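Local coordinates for Hit-like protein involved in cell-cycle regulation (Bartonella henselae, PDB 3LB5) that probably binds and hydrolyses nucleotide conjugates as a dimeric, HINT-like histidine triad protein, with a possible role in cell-cycle regulation, at residues Y46-D49 and D50-A53; G72-N75 and L76-D80. One frame throughout, in Å; residues are numbered along the deposited sequence.

How the interactions relate
Interaction 1 (46-49 with 50-53) closes the first hairpin of the HIT-domain sheet, and interaction 2 (72-75 with 76-80) shapes the loop between strand 65-69 and helix 81-101. Their centres lie about 17 Å apart, with nearest atoms about 8 Å apart, so they do not touch. Strand 65-69, beside strand 51-55 in the sheet, links them along the chain, and helix 81-101, which follows interaction 2, packs against the face of the hairpin that carries Tyr46, Val51 and Ala53. The Ile52 side chain is about 9 Å from the unknown bound ligand. Interaction 2 packs on Leu124, within the histidine triad sequence, and reaches the second subunit.

Interaction 1: residues Y46-D49 and D50-A53; sequences YEDD and DVIA
The Tyr46 ring meets Val51 obliquely, CE2 lying 3.9 Å from Val51 CG2, while the other flat group on this side, the Asp48 carboxylate, is gripped at one oxygen by two donors displaced to opposite sides of its plane. That oxygen, OD1, receives two backbone N-H groups of the turn. Val51 N approaches nearly in line with the C-O bond at 2.9 Å from Asp48 OD1; Asp50 N comes in on the anti side, 2.8 Å from the same oxygen and 31° out of the carboxylate plane. Two donors on one oxygen fix the rotation of this carboxylate. The torsion that permits it is chi1 of 62°, which sets Asp48 CG between its own N and carbonyl carbon and folds the group back over the turn. A water donates to Asp50 OD2 and, weakly, to Asp48 OD2, bridging two acids that would otherwise probably repel.

Behind the turn the strands are zipped by the backbone. Asp48 N bonds Val51 O at 3.2 Å, and Ala53 N bonds Tyr46 O at 2.8 Å, nearly straight at 172°; the return bond from Tyr46 N to Ala53 O is weak. Tyr46, Val51 and Ala53 turn toward helix 81-101, against Lys93, Ala90 and Ile94. On the other face Glu47 and Ile52 lie side by side, Glu47 CG to Ile52 CG1 4.2 Å, and the Glu47 carboxylate pairs with Lys70 and Arg44.

Lys70 NZ also takes the Asp48 carbonyl, whose place as acceptor for Val51 N has passed to Asp48 OD1. The result is an Asx turn superposed on a type I beta turn over 48-51, closing the antiparallel hairpin at the edge of the HIT-domain sheet.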
ATOM      1  N   TYR B  46      13.286  -4.563  11.993  1.00 12.50           N
ATOM      2  CA  TYR B  46      12.554  -5.808  12.219  1.00 13.80           C
ATOM      3  C   TYR B  46      12.897  -6.770  11.090  1.00 13.55           C
ATOM      4  O   TYR B  46      13.183  -6.351   9.963  1.00 13.30           O
ATOM      5  CB  TYR B  46      11.024  -5.550  12.290  1.00 14.11           C
ATOM      6  CG  TYR B  46      10.148  -6.802  12.283  1.00 16.17           C
ATOM      7  CD1 TYR B  46       9.975  -7.559  13.436  1.00 19.94           C
ATOM      8  CD2 TYR B  46       9.490  -7.214  11.122  1.00 18.78           C
ATOM      9  CE1 TYR B  46       9.183  -8.712  13.439  1.00 20.72           C
ATOM     10  CE2 TYR B  46       8.697  -8.378  11.109  1.00 21.40           C
ATOM     11  CZ  TYR B  46       8.551  -9.116  12.277  1.00 21.74           C
ATOM     12  OH  TYR B  46       7.770 -10.260  12.297  1.00 23.42           O
ATOM     13  N   GLU B  47      12.869  -8.062  11.412  1.00 13.74           N
ATOM     14  CA  GLU B  47      13.185  -9.109  10.466  1.00 13.61           C
ATOM     15  C   GLU B  47      12.575 -10.432  10.958  1.00 13.15           C
ATOM     16  O   GLU B  47      12.585 -10.713  12.143  1.00 11.61           O
ATOM     17  CB  GLU B  47      14.712  -9.219  10.355  1.00 14.67           C
ATOM     18  CG  GLU B  47      15.223 -10.183   9.307  1.00 17.32           C
ATOM     19  CD  GLU B  47      16.741 -10.166   9.148  1.00 19.33           C
ATOM     20  OE1 GLU B  47      17.234 -11.053   8.428  1.00 20.13           O
ATOM     21  OE2 GLU B  47      17.432  -9.269   9.708  1.00 21.39           O
ATOM     22  N   ASP B  48      11.999 -11.198  10.042  1.00 12.50           N
ATOM     23  CA  ASP B  48      11.650 -12.584  10.310  1.00 12.86           C
ATOM     24  C   ASP B  48      12.121 -13.431   9.122  1.00 12.98           C
ATOM     25  O   ASP B  48      12.920 -12.959   8.326  1.00 12.75           O
ATOM     26  CB  ASP B  48      10.154 -12.734  10.639  1.00 12.98           C
ATOM     27  CG  ASP B  48       9.228 -12.312   9.503  1.00 14.94           C
ATOM     28  OD1 ASP B  48       9.612 -12.353   8.302  1.00 13.60           O
ATOM     29  OD2 ASP B  48       8.056 -11.969   9.823  1.00 16.88           O
ATOM     30  N   ASP B  49      11.644 -14.673   9.003  1.00 13.04           N
ATOM     31  CA  ASP B  49      12.094 -15.540   7.910  1.00 13.78           C
ATOM     32  C   ASP B  49      11.762 -14.994   6.513  1.00 13.00           C
ATOM     33  O   ASP B  49      12.426 -15.353   5.517  1.00 13.03           O
ATOM     34  CB  ASP B  49      11.497 -16.932   8.077  1.00 14.94           C
ATOM     35  CG  ASP B  49      12.302 -17.806   9.050  1.00 18.52           C
ATOM     36  OD1 ASP B  49      13.552 -17.654   9.143  1.00 21.11           O
ATOM     37  OD2 ASP B  49      11.676 -18.670   9.699  1.00 23.01           O
ATOM     38  N   ASP B  50      10.773 -14.099   6.446  1.00 10.93           N
ATOM     39  CA  ASP B  50      10.200 -13.704   5.167  1.00 10.59           C
ATOM     40  C   ASP B  50      10.402 -12.232   4.802  1.00  9.75           C
ATOM     41  O   ASP B  50      10.245 -11.863   3.646  1.00  9.89           O
ATOM     42  CB  ASP B  50       8.713 -14.043   5.140  1.00  9.70           C
ATOM     43  CG  ASP B  50       8.459 -15.543   5.233  1.00 11.87           C
ATOM     44  OD1 ASP B  50       9.129 -16.293   4.529  1.00 12.67           O
ATOM     45  OD2 ASP B  50       7.613 -15.985   6.031  1.00 14.52           O
ATOM     46  N   VAL B  51      10.714 -11.384   5.772  1.00  8.74           N
ATOM     47  CA  VAL B  51      10.769  -9.949   5.456  1.00  8.82           C
ATOM     48  C   VAL B  51      11.848  -9.225   6.211  1.00  8.82           C
ATOM     49  O   VAL B  51      12.317  -9.689   7.253  1.00  9.94           O
ATOM     50  CB  VAL B  51       9.422  -9.207   5.770  1.00  9.22           C
ATOM     51  CG1 VAL B  51       8.209  -9.943   5.218  1.00  9.31           C
ATOM     52  CG2 VAL B  51       9.256  -8.983   7.255  1.00  8.41           C
ATOM     53  N   ILE B  52      12.194  -8.047   5.707  1.00  9.19           N
ATOM     54  CA  ILE B  52      13.088  -7.158   6.387  1.00  8.47           C
ATOM     55  C   ILE B  52      12.443  -5.802   6.363  1.00  8.72           C
ATOM     56  O   ILE B  52      11.933  -5.390   5.334  1.00  8.49           O
ATOM     57  CB  ILE B  52      14.454  -7.047   5.691  1.00  8.80           C
ATOM     58  CG1 ILE B  52      15.107  -8.423   5.513  1.00  9.43           C
ATOM     59  CG2 ILE B  52      15.376  -6.169   6.524  1.00  8.34           C
ATOM     60  CD1 ILE B  52      16.320  -8.375   4.572  1.00 11.40           C
ATOM     61  N   ALA B  53      12.461  -5.130   7.511  1.00  8.00           N
ATOM     62  CA  ALA B  53      12.023  -3.742   7.607  1.00  8.07           C
ATOM     63  C   ALA B  53      13.210  -2.906   8.000  1.00  7.78           C
ATOM     64  O   ALA B  53      13.940  -3.253   8.932  1.00  8.44           O
ATOM     65  CB  ALA B  53      10.870  -3.584   8.634  1.00  7.82           C
TER
HETATM   66  O   HOH W   1       6.816 -14.826   8.463  1.00 27.70           O

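Interaction 2: residues G72-N75 and L76-D80; sequences GSRN and LLDAD
Asp78 reaches back across the loop and clasps two successive backbone N-H groups with one carboxylate. OD2 takes Arg74 N at 2.8 Å and OD1 takes Asn75 N at 2.9 Å, each through its syn lone pair, so the carboxylate meets the chain edge-on, and the two bonds together fix its rotation. A chi1 of 64° puts Asp78 CG between its backbone N and carbonyl carbon, aimed at this pair of amides. Arg74 then runs its CB past the acid, 3.4 Å from Asp78 OD2, crossing it at about a right angle; the guanidinium does not join in, its NH1 going instead to Glu114.

Asn75 makes the next turn. Its OD1 accepts from Leu77 N at 3.0 Å, with the donor tilted 27° from the amide plane, and the Leu77 CB rests 3.4 Å from that same Asn75 OD1. The Asn75 carbonyl O sits close to Asp78 OD1, acceptor beside acceptor, a pairing likely to be unfavourable; Ser73 OG donates to that carbonyl at 3.0 Å, which should ease it. Ser73 OG also lies against the methyl of Ala79, CB at 3.4 Å.

The next shell fixes these pieces. Glu114 binds Asn75 ND2 as well as Arg74, Gln119 takes the Arg74 carbonyl and Asn113 OD1 the Leu76 N, while Ser73 and Ala79 pack on Leu124. From the second subunit, Gln92 bonds the Leu76 and Ala79 carbonyls and Lys96 the Leu77 carbonyl. An Asx turn at 75-77, tied back by the Asp78 carboxylate, thus shapes the loop leading into helix 81-101, whose carbonyls meet the second subunit, consistent with the homodimers of HINT proteins.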
ATOM      1  N   GLY B  72      12.528 -12.495  -3.851  1.00 11.03           N
ATOM      2  CA  GLY B  72      12.573 -11.494  -4.913  1.00 11.46           C
ATOM      3  C   GLY B  72      11.361 -11.442  -5.844  1.00 11.34           C
ATOM      4  O   GLY B  72      10.884 -12.465  -6.324  1.00 11.93           O
ATOM      5  N   SER B  73      10.836 -10.239  -6.060  1.00 11.09           N
ATOM      6  CA  SER B  73       9.974  -9.957  -7.211  1.00 10.23           C
ATOM      7  C   SER B  73      10.199  -8.494  -7.538  1.00  9.93           C
ATOM      8  O   SER B  73      10.627  -7.728  -6.672  1.00  9.91           O
ATOM      9  CB  SER B  73       8.483 -10.256  -6.936  1.00 10.12           C
ATOM     10  OG  SER B  73       7.929  -9.413  -5.947  1.00 10.76           O
ATOM     11  N   ARG B  74       9.950  -8.103  -8.783  1.00  9.25           N
ATOM     12  CA  ARG B  74      10.140  -6.698  -9.177  1.00  9.79           C
ATOM     13  C   ARG B  74       9.207  -5.764  -8.406  1.00  9.85           C
ATOM     14  O   ARG B  74       9.587  -4.642  -8.063  1.00  9.99           O
ATOM     15  CB  ARG B  74       9.885  -6.525 -10.679  1.00  9.57           C
ATOM     16  CG  ARG B  74      10.947  -7.232 -11.557  1.00  9.32           C
ATOM     17  CD  ARG B  74      10.734  -7.016 -13.025  1.00 11.17           C
ATOM     18  NE  ARG B  74      10.885  -5.630 -13.446  1.00 11.27           N
ATOM     19  CZ  ARG B  74       9.889  -4.772 -13.669  1.00 13.91           C
ATOM     20  NH1 ARG B  74       8.612  -5.131 -13.492  1.00 10.67           N
ATOM     21  NH2 ARG B  74      10.177  -3.533 -14.082  1.00 10.60           N
ATOM     22  N   ASN B  75       7.975  -6.218  -8.188  1.00  8.70           N
ATOM     23  CA  ASN B  75       6.958  -5.384  -7.532  1.00  8.97           C
ATOM     24  C   ASN B  75       5.767  -6.237  -7.111  1.00  8.49           C
ATOM     25  O   ASN B  75       5.921  -7.448  -6.928  1.00  7.50           O
ATOM     26  CB  ASN B  75       6.579  -4.158  -8.403  1.00  9.01           C
ATOM     27  CG  ASN B  75       6.047  -4.529  -9.774  1.00  7.80           C
ATOM     28  OD1 ASN B  75       5.341  -5.515  -9.943  1.00 10.31           O
ATOM     29  ND2 ASN B  75       6.340  -3.694 -10.756  1.00 10.00           N
ATOM     30  N   LEU B  76       4.589  -5.631  -6.933  1.00  9.53           N
ATOM     31  CA  LEU B  76       3.416  -6.381  -6.451  1.00  9.72           C
ATOM     32  C   LEU B  76       2.848  -7.339  -7.492  1.00 10.29           C
ATOM     33  O   LEU B  76       2.319  -8.413  -7.160  1.00 10.70           O
ATOM     34  CB  LEU B  76       2.301  -5.401  -6.019  1.00  9.64           C
ATOM     35  CG  LEU B  76       1.116  -6.027  -5.267  1.00  8.47           C
ATOM     36  CD1 LEU B  76       1.540  -6.316  -3.872  1.00  9.80           C
ATOM     37  CD2 LEU B  76      -0.066  -5.096  -5.253  1.00  8.28           C
ATOM     38  N   LEU B  77       2.927  -6.915  -8.746  1.00 11.08           N
ATOM     39  CA  LEU B  77       2.323  -7.604  -9.894  1.00 11.42           C
ATOM     40  C   LEU B  77       2.923  -8.992 -10.153  1.00 11.65           C
ATOM     41  O   LEU B  77       2.197  -9.916 -10.523  1.00 12.09           O
ATOM     42  CB  LEU B  77       2.464  -6.738 -11.151  1.00 11.25           C
ATOM     43  CG  LEU B  77       1.988  -5.275 -11.063  1.00 13.91           C
ATOM     44  CD1 LEU B  77       2.554  -4.471 -12.229  1.00 14.65           C
ATOM     45  CD2 LEU B  77       0.478  -5.210 -11.074  1.00 12.69           C
ATOM     46  N   ASP B  78       4.233  -9.136  -9.945  1.00 11.35           N
ATOM     47  CA  ASP B  78       4.911 -10.427 -10.193  1.00 12.23           C
ATOM     48  C   ASP B  78       5.242 -11.218  -8.921  1.00 12.14           C
ATOM     49  O   ASP B  78       5.847 -12.283  -9.002  1.00 11.76           O
ATOM     50  CB  ASP B  78       6.183 -10.231 -11.041  1.00 11.78           C
ATOM     51  CG  ASP B  78       7.243  -9.386 -10.338  1.00 12.69           C
ATOM     52  OD1 ASP B  78       6.883  -8.529  -9.518  1.00 12.99           O
ATOM     53  OD2 ASP B  78       8.447  -9.556 -10.623  1.00 13.17           O
ATOM     54  N   ALA B  79       4.860 -10.696  -7.751  1.00 11.85           N
ATOM     55  CA  ALA B  79       5.101 -11.410  -6.488  1.00 11.54           C
ATOM     56  C   ALA B  79       4.228 -12.657  -6.412  1.00 11.83           C
ATOM     57  O   ALA B  79       3.119 -12.665  -6.952  1.00 11.64           O
ATOM     58  CB  ALA B  79       4.798 -10.498  -5.312  1.00 11.88           C
ATOM     59  N   ASP B  80       4.731 -13.699  -5.752  1.00 12.63           N
ATOM     60  CA  ASP B  80       3.906 -14.849  -5.351  1.00 14.17           C
ATOM     61  C   ASP B  80       2.841 -14.316  -4.409  1.00 14.01           C
ATOM     62  O   ASP B  80       3.162 -13.519  -3.523  1.00 13.35           O
ATOM     63  CB  ASP B  80       4.735 -15.849  -4.522  1.00 14.80           C
ATOM     64  CG  ASP B  80       5.796 -16.546  -5.312  1.00 18.61           C
ATOM     65  OD1 ASP B  80       5.759 -16.529  -6.562  1.00 22.46           O
ATOM     66  OD2 ASP B  80       6.664 -17.167  -4.663  1.00 23.44           O
TER